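Local coordinates for aminofutalosine deaminase (Helicobacter pylori, PDB 7LKK), which catalyses the hydrolytic deamination of aminofutalosine in the menaquinone pathway and, like other metal-dependent deaminases of the amidohydrolase superfamily, carries its metal in a TIM-barrel fold, at residues I136-I141 against E158-S163; A189-H194 against L205-L210. One frame throughout, in Å; residues are numbered along the deposited sequence.

Contact 1 (I136-I141 against E158-S163); sequences ISNHLI and EFLGSS. With MCF ((8R)-3-(5-S-methyl-5-thio-beta-D-ribofuranosyl)-3,6,7,8-tetrahydroimidazo[4,5-d][1,3]diazepin-8-ol), chain J; EDO (1,2-ethanediol), chain F.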
# COMPACT_ATOMS: atom_id res chain seq x y z
N ILE A 136 -7.51 -10.59 19.55
CA ILE A 136 -8.43 -9.90 20.44
C ILE A 136 -9.82 -10.49 20.27
O ILE A 136 -10.32 -10.60 19.15
CB ILE A 136 -8.44 -8.39 20.17
CG1 ILE A 136 -7.02 -7.82 20.28
CG2 ILE A 136 -9.39 -7.68 21.12
CD1 ILE A 136 -6.62 -7.45 21.69
N SER A 137 -10.45 -10.87 21.38
CA SER A 137 -11.72 -11.58 21.33
C SER A 137 -12.65 -11.03 22.39
O SER A 137 -12.26 -10.86 23.55
CB SER A 137 -11.51 -13.09 21.55
OG SER A 137 -12.73 -13.79 21.40
N ASN A 138 -13.90 -10.75 21.99
CA ASN A 138 -14.94 -10.32 22.91
C ASN A 138 -15.88 -11.45 23.33
O ASN A 138 -16.48 -11.37 24.41
CB ASN A 138 -15.77 -9.20 22.29
CG ASN A 138 -14.94 -7.97 21.97
OD1 ASN A 138 -14.90 -7.51 20.83
ND2 ASN A 138 -14.28 -7.43 22.99
N HIS A 139 -16.02 -12.49 22.51
CA HIS A 139 -16.97 -13.56 22.77
C HIS A 139 -16.40 -14.96 22.57
O HIS A 139 -17.15 -15.93 22.72
CB HIS A 139 -18.22 -13.39 21.89
CG HIS A 139 -18.85 -12.03 21.98
ND1 HIS A 139 -19.49 -11.59 23.12
CD2 HIS A 139 -18.94 -11.03 21.08
CE1 HIS A 139 -19.95 -10.37 22.91
NE2 HIS A 139 -19.63 -10.00 21.68
N LEU A 140 -15.12 -15.08 22.20
CA LEU A 140 -14.45 -16.37 22.02
C LEU A 140 -15.05 -17.18 20.87
O LEU A 140 -14.96 -18.42 20.86
CB LEU A 140 -14.47 -17.20 23.31
CG LEU A 140 -13.95 -16.51 24.58
CD1 LEU A 140 -13.96 -17.48 25.75
CD2 LEU A 140 -12.57 -15.93 24.36
N ILE A 141 -15.65 -16.51 19.88
CA ILE A 141 -16.25 -17.21 18.76
C ILE A 141 -15.19 -17.77 17.81
O ILE A 141 -15.45 -18.75 17.10
CB ILE A 141 -17.24 -16.27 18.03
CG1 ILE A 141 -18.40 -15.92 18.96
CG2 ILE A 141 -17.79 -16.90 16.76
CD1 ILE A 141 -19.36 -14.91 18.38
N GLU A 158 -11.17 -9.47 25.62
CA GLU A 158 -11.22 -8.02 25.72
C GLU A 158 -12.48 -7.58 26.44
O GLU A 158 -13.59 -7.98 26.06
CB GLU A 158 -11.16 -7.37 24.34
CG GLU A 158 -11.35 -5.87 24.35
CD GLU A 158 -11.31 -5.29 22.95
OE1 GLU A 158 -12.27 -5.52 22.19
OE2 GLU A 158 -10.32 -4.60 22.62
N PHE A 159 -12.32 -6.75 27.47
CA PHE A 159 -13.44 -6.29 28.27
C PHE A 159 -13.96 -4.96 27.74
O PHE A 159 -13.18 -4.05 27.43
CB PHE A 159 -13.03 -6.14 29.74
CG PHE A 159 -14.14 -5.67 30.62
CD1 PHE A 159 -15.07 -6.56 31.12
CD2 PHE A 159 -14.26 -4.33 30.95
CE1 PHE A 159 -16.10 -6.14 31.92
CE2 PHE A 159 -15.29 -3.89 31.76
CZ PHE A 159 -16.21 -4.80 32.25
N LEU A 160 -15.29 -4.86 27.63
CA LEU A 160 -15.98 -3.63 27.27
C LEU A 160 -16.97 -3.28 28.38
O LEU A 160 -17.67 -4.17 28.88
CB LEU A 160 -16.73 -3.77 25.94
CG LEU A 160 -16.01 -3.65 24.59
CD1 LEU A 160 -15.64 -2.20 24.32
CD2 LEU A 160 -14.78 -4.55 24.50
N GLY A 161 -17.04 -2.01 28.76
CA GLY A 161 -18.00 -1.60 29.76
C GLY A 161 -17.71 -0.27 30.43
O GLY A 161 -16.76 -0.16 31.21
N SER A 162 -18.52 0.75 30.14
CA SER A 162 -18.31 2.09 30.65
C SER A 162 -19.13 2.39 31.91
O SER A 162 -19.04 3.51 32.43
CB SER A 162 -18.64 3.12 29.57
OG SER A 162 -19.74 2.71 28.79
N SER A 163 -19.91 1.43 32.40
CA SER A 163 -20.68 1.60 33.62
C SER A 163 -20.44 0.40 34.52
O SER A 163 -20.63 -0.74 34.09
CB SER A 163 -22.17 1.77 33.31
OG SER A 163 -22.77 0.53 32.98
O8 MCF J . -8.47 -1.77 17.14
C8 MCF J . -9.38 -1.56 16.10
C7 MCF J . -9.85 -0.11 16.00
N6 MCF J . -9.89 0.50 17.30
C5 MCF J . -10.56 -0.17 18.39
N4 MCF J . -11.22 -1.47 18.32
C10 MCF J . -11.45 -2.45 17.23
C9 MCF J . -10.58 -2.53 16.16
N1 MCF J . -11.03 -3.48 15.35
C2 MCF J . -12.13 -4.02 15.87
N3 MCF J . -12.38 -3.39 17.02
C1S MCF J . -13.55 -3.72 17.89
C2S MCF J . -13.23 -3.77 19.40
O2S MCF J . -12.73 -5.00 19.74
O4S MCF J . -14.44 -2.80 17.79
C4S MCF J . -15.27 -2.83 19.18
C3S MCF J . -14.59 -3.55 20.03
O3S MCF J . -15.29 -4.88 20.22
C5S MCF J . -15.44 -1.42 19.70
S5S MCF J . -16.99 -1.29 20.64
C6S MCF J . -16.93 0.17 21.71
C1 EDO F . -18.71 -7.00 19.63
O1 EDO F . -17.48 -7.41 19.03
C2 EDO F . -18.46 -5.87 20.63
O2 EDO F . -18.25 -4.64 19.92
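Glu158, one residue before the end of strand 152-159, sends its side chain alongside Asn138, which follows the end of the neighbouring parallel strand 130-137; together they form part of the ribose subsite at the C-terminal mouth of the amidohydrolase barrel. The strands are joined here by Glu158 N to Ser137 O at 2.7 Å, a nearly straight bond in the carbonyl plane. From there the glutamate side chain runs out extended, with CG anti to the backbone N (chi1 174°). Its CB touches both Asn138 ND2 and the methyl CG2 of Ile136, and CG continues beside the same amide nitrogen. CD of Glu158 comes to 3.6 Å from Ile136 CG2, the methyl packing obliquely against the carboxylate; Ile136 in turn touches the iron ligands His79 and His81. At the tip the oxygens divide. OE2 stays near Ile136 CG2, while Glu158 OE1 receives Asn138 ND2 at 2.9 Å on its anti lone pair. The inhibitor hydroxyl O2S donates to the same Glu158 OE1 at 2.5 Å. Carboxylate and amide are nearly coplanar, 25° apart. Asn138 ND2 also donates to Glu158 O at 3.2 Å, from above that carbonyl's plane, so one amide nitrogen grips both the backbone and the tip of the glutamate. This fixes the amide flip: Asn138 OD1 faces the ligand and accepts O3S of the inhibitor at 2.7 Å. Leu160 CD2 packs against ND2, and its CD1 meets the methylthio end of the inhibitor. Glu83 accepts from the backbone N of Asn138 and of His139. Two donors on OE1 would favour an ionised Glu158, and separate acceptors for the two ribose hydroxyls are consistent with recognition of a 2',3'-diol.

Contact 2 (A189-H194 against L205-L210); sequences AALAVH and LSVIQL. With MCF ((8R)-3-(5-S-methyl-5-thio-beta-D-ribofuranosyl)-3,6,7,8-tetrahydroimidazo[4,5-d][1,3]diazepin-8-ol), chain J.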
# COMPACT_ATOMS: atom_id res chain seq x y z
N ALA A 189 -3.95 -17.91 27.24
CA ALA A 189 -5.05 -17.01 27.58
C ALA A 189 -4.50 -15.69 28.10
O ALA A 189 -3.57 -15.66 28.90
CB ALA A 189 -5.97 -17.65 28.62
N ALA A 190 -5.10 -14.60 27.63
CA ALA A 190 -4.70 -13.26 28.03
C ALA A 190 -5.95 -12.39 28.14
O ALA A 190 -7.06 -12.83 27.86
CB ALA A 190 -3.69 -12.67 27.04
N LEU A 191 -5.75 -11.14 28.55
CA LEU A 191 -6.85 -10.23 28.83
C LEU A 191 -6.58 -8.88 28.18
O LEU A 191 -5.43 -8.51 27.92
CB LEU A 191 -7.05 -10.05 30.35
CG LEU A 191 -7.63 -11.27 31.07
CD1 LEU A 191 -7.24 -11.27 32.53
CD2 LEU A 191 -9.14 -11.29 30.91
N ALA A 192 -7.66 -8.14 27.93
CA ALA A 192 -7.53 -6.84 27.29
C ALA A 192 -8.54 -5.86 27.87
O ALA A 192 -9.69 -6.23 28.15
CB ALA A 192 -7.73 -6.94 25.77
N VAL A 193 -8.10 -4.62 28.05
CA VAL A 193 -8.97 -3.49 28.32
C VAL A 193 -9.14 -2.74 27.01
O VAL A 193 -8.15 -2.38 26.37
CB VAL A 193 -8.37 -2.57 29.40
CG1 VAL A 193 -9.27 -1.37 29.65
CG2 VAL A 193 -8.11 -3.35 30.69
N HIS A 194 -10.39 -2.53 26.60
CA HIS A 194 -10.62 -2.03 25.24
C HIS A 194 -9.96 -0.68 25.01
O HIS A 194 -9.07 -0.55 24.16
CB HIS A 194 -12.12 -1.94 24.93
CG HIS A 194 -12.39 -1.38 23.57
ND1 HIS A 194 -12.81 -0.09 23.36
CD2 HIS A 194 -12.27 -1.94 22.34
CE1 HIS A 194 -12.94 0.13 22.07
NE2 HIS A 194 -12.62 -0.98 21.43
N LEU A 205 -9.44 -1.76 36.49
CA LEU A 205 -8.60 -2.21 37.60
C LEU A 205 -8.88 -3.67 37.95
O LEU A 205 -7.96 -4.43 38.29
CB LEU A 205 -8.82 -1.32 38.83
CG LEU A 205 -8.38 0.14 38.71
CD1 LEU A 205 -8.88 0.94 39.91
CD2 LEU A 205 -6.87 0.23 38.58
N SER A 206 -10.15 -4.08 37.87
CA SER A 206 -10.49 -5.47 38.16
C SER A 206 -9.92 -6.41 37.10
O SER A 206 -9.41 -7.49 37.44
CB SER A 206 -12.01 -5.63 38.25
OG SER A 206 -12.36 -6.93 38.69
N VAL A 207 -10.00 -6.03 35.83
CA VAL A 207 -9.42 -6.85 34.77
C VAL A 207 -7.91 -6.94 34.93
O VAL A 207 -7.31 -8.02 34.80
CB VAL A 207 -9.81 -6.30 33.38
CG1 VAL A 207 -9.13 -7.11 32.28
CG2 VAL A 207 -11.32 -6.32 33.20
N ILE A 208 -7.27 -5.81 35.25
CA ILE A 208 -5.81 -5.80 35.43
C ILE A 208 -5.41 -6.68 36.60
O ILE A 208 -4.41 -7.40 36.54
CB ILE A 208 -5.32 -4.35 35.61
CG1 ILE A 208 -5.45 -3.57 34.30
CG2 ILE A 208 -3.88 -4.32 36.12
CD1 ILE A 208 -5.53 -2.07 34.48
N GLN A 209 -6.19 -6.64 37.68
CA GLN A 209 -5.91 -7.50 38.83
C GLN A 209 -6.08 -8.97 38.46
O GLN A 209 -5.28 -9.82 38.87
CB GLN A 209 -6.81 -7.13 40.00
CG GLN A 209 -6.42 -7.81 41.31
CD GLN A 209 -5.03 -7.40 41.77
OE1 GLN A 209 -4.78 -6.23 42.05
NE2 GLN A 209 -4.13 -8.37 41.84
N LEU A 210 -7.13 -9.30 37.70
CA LEU A 210 -7.33 -10.67 37.25
C LEU A 210 -6.16 -11.16 36.41
O LEU A 210 -5.76 -12.32 36.50
CB LEU A 210 -8.64 -10.78 36.47
CG LEU A 210 -8.93 -12.15 35.85
CD1 LEU A 210 -9.26 -13.17 36.94
CD2 LEU A 210 -10.06 -12.06 34.85
O8 MCF J . -8.47 -1.77 17.14
C8 MCF J . -9.38 -1.56 16.10
C7 MCF J . -9.85 -0.11 16.00
N6 MCF J . -9.89 0.50 17.30
C5 MCF J . -10.56 -0.17 18.39
N4 MCF J . -11.22 -1.47 18.32
C10 MCF J . -11.45 -2.45 17.23
C9 MCF J . -10.58 -2.53 16.16
N1 MCF J . -11.03 -3.48 15.35
C2 MCF J . -12.13 -4.02 15.87
N3 MCF J . -12.38 -3.39 17.02
C1S MCF J . -13.55 -3.72 17.89
C2S MCF J . -13.23 -3.77 19.40
O2S MCF J . -12.73 -5.00 19.74
O4S MCF J . -14.44 -2.80 17.79
C4S MCF J . -15.27 -2.83 19.18
C3S MCF J . -14.59 -3.55 20.03
O3S MCF J . -15.29 -4.88 20.22
C5S MCF J . -15.44 -1.42 19.70
S5S MCF J . -16.99 -1.29 20.64
C6S MCF J . -16.93 0.17 21.71
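In the TIM-barrel of this amidohydrolase, strand 187-193 and helix 201-213 are the first two elements of a beta-alpha-beta unit completed by strand 218-222, and their contact is the apolar layer between barrel wall and outer helix. The helix runs back almost antiparallel to the strand, at 161°, with the short axes 8.6 Å apart. Leu191, Val207 and Val193 bury the most surface here. Leu191 and Val193, two residues apart on the strand, both point toward the helix, whereas Ala192 between them faces the other way, toward Glu158. The Leu191 side chain has CG anti to its carbonyl carbon (chi1 -71°), which carries CD1 along the helix to Leu210, whose CD2 it meets at 3.7 Å; the two leucines cross at about a right angle. CB of Leu191 lies 4.1 Å from CG1 of Val207. That methyl, anti to the helix backbone N (chi1 176°), also faces CG2 of Val193 at 4.2 Å, so Val207 bridges both strand side chains. Ile208 begins by pointing away, but its CG1 returns to graze Val193 CG2. No hydrogen bond joins the segments; their interlock is one of branched aliphatic groups, extended around Leu191 by Phe172 and Phe176 of helix 166-180 and around Val193 by Ala204. Just past the strand, His194 turns from this layer into the active site. Its CG is anti to the backbone N, and Ser198 OG is hydrogen-bonded to ND1, which would limit rotation of the ring. The imidazole reaches the inhibitor obliquely, and His194 NE2 makes a weak hydrogen bond to N4 of the inhibitor at 3.4 Å. The closest approach is to C5S of the inhibitor, 3.3 Å from His194 NE2.

How the contacts relate
Contact 1 precedes contact 2 along the chain, and their centres lie 10 Å apart on the same side of the chain's centre. Strands 130-137, 152-159 and 187-193 are consecutive parallel staves, so the second strand of contact 1 is the neighbour of the first strand of contact 2. Phe159 joins them through two probable backbone hydrogen bonds, its N to Ala192 O (2.8 Å) and its O to His194 N (3.3 Å). At the mouth, Leu160 and Glu158 pack on the His194 ring. Contact 1 pairs adjacent strand ends, whereas contact 2 backs a strand with its helix; both deliver residues to the same inhibitor pocket beside the iron.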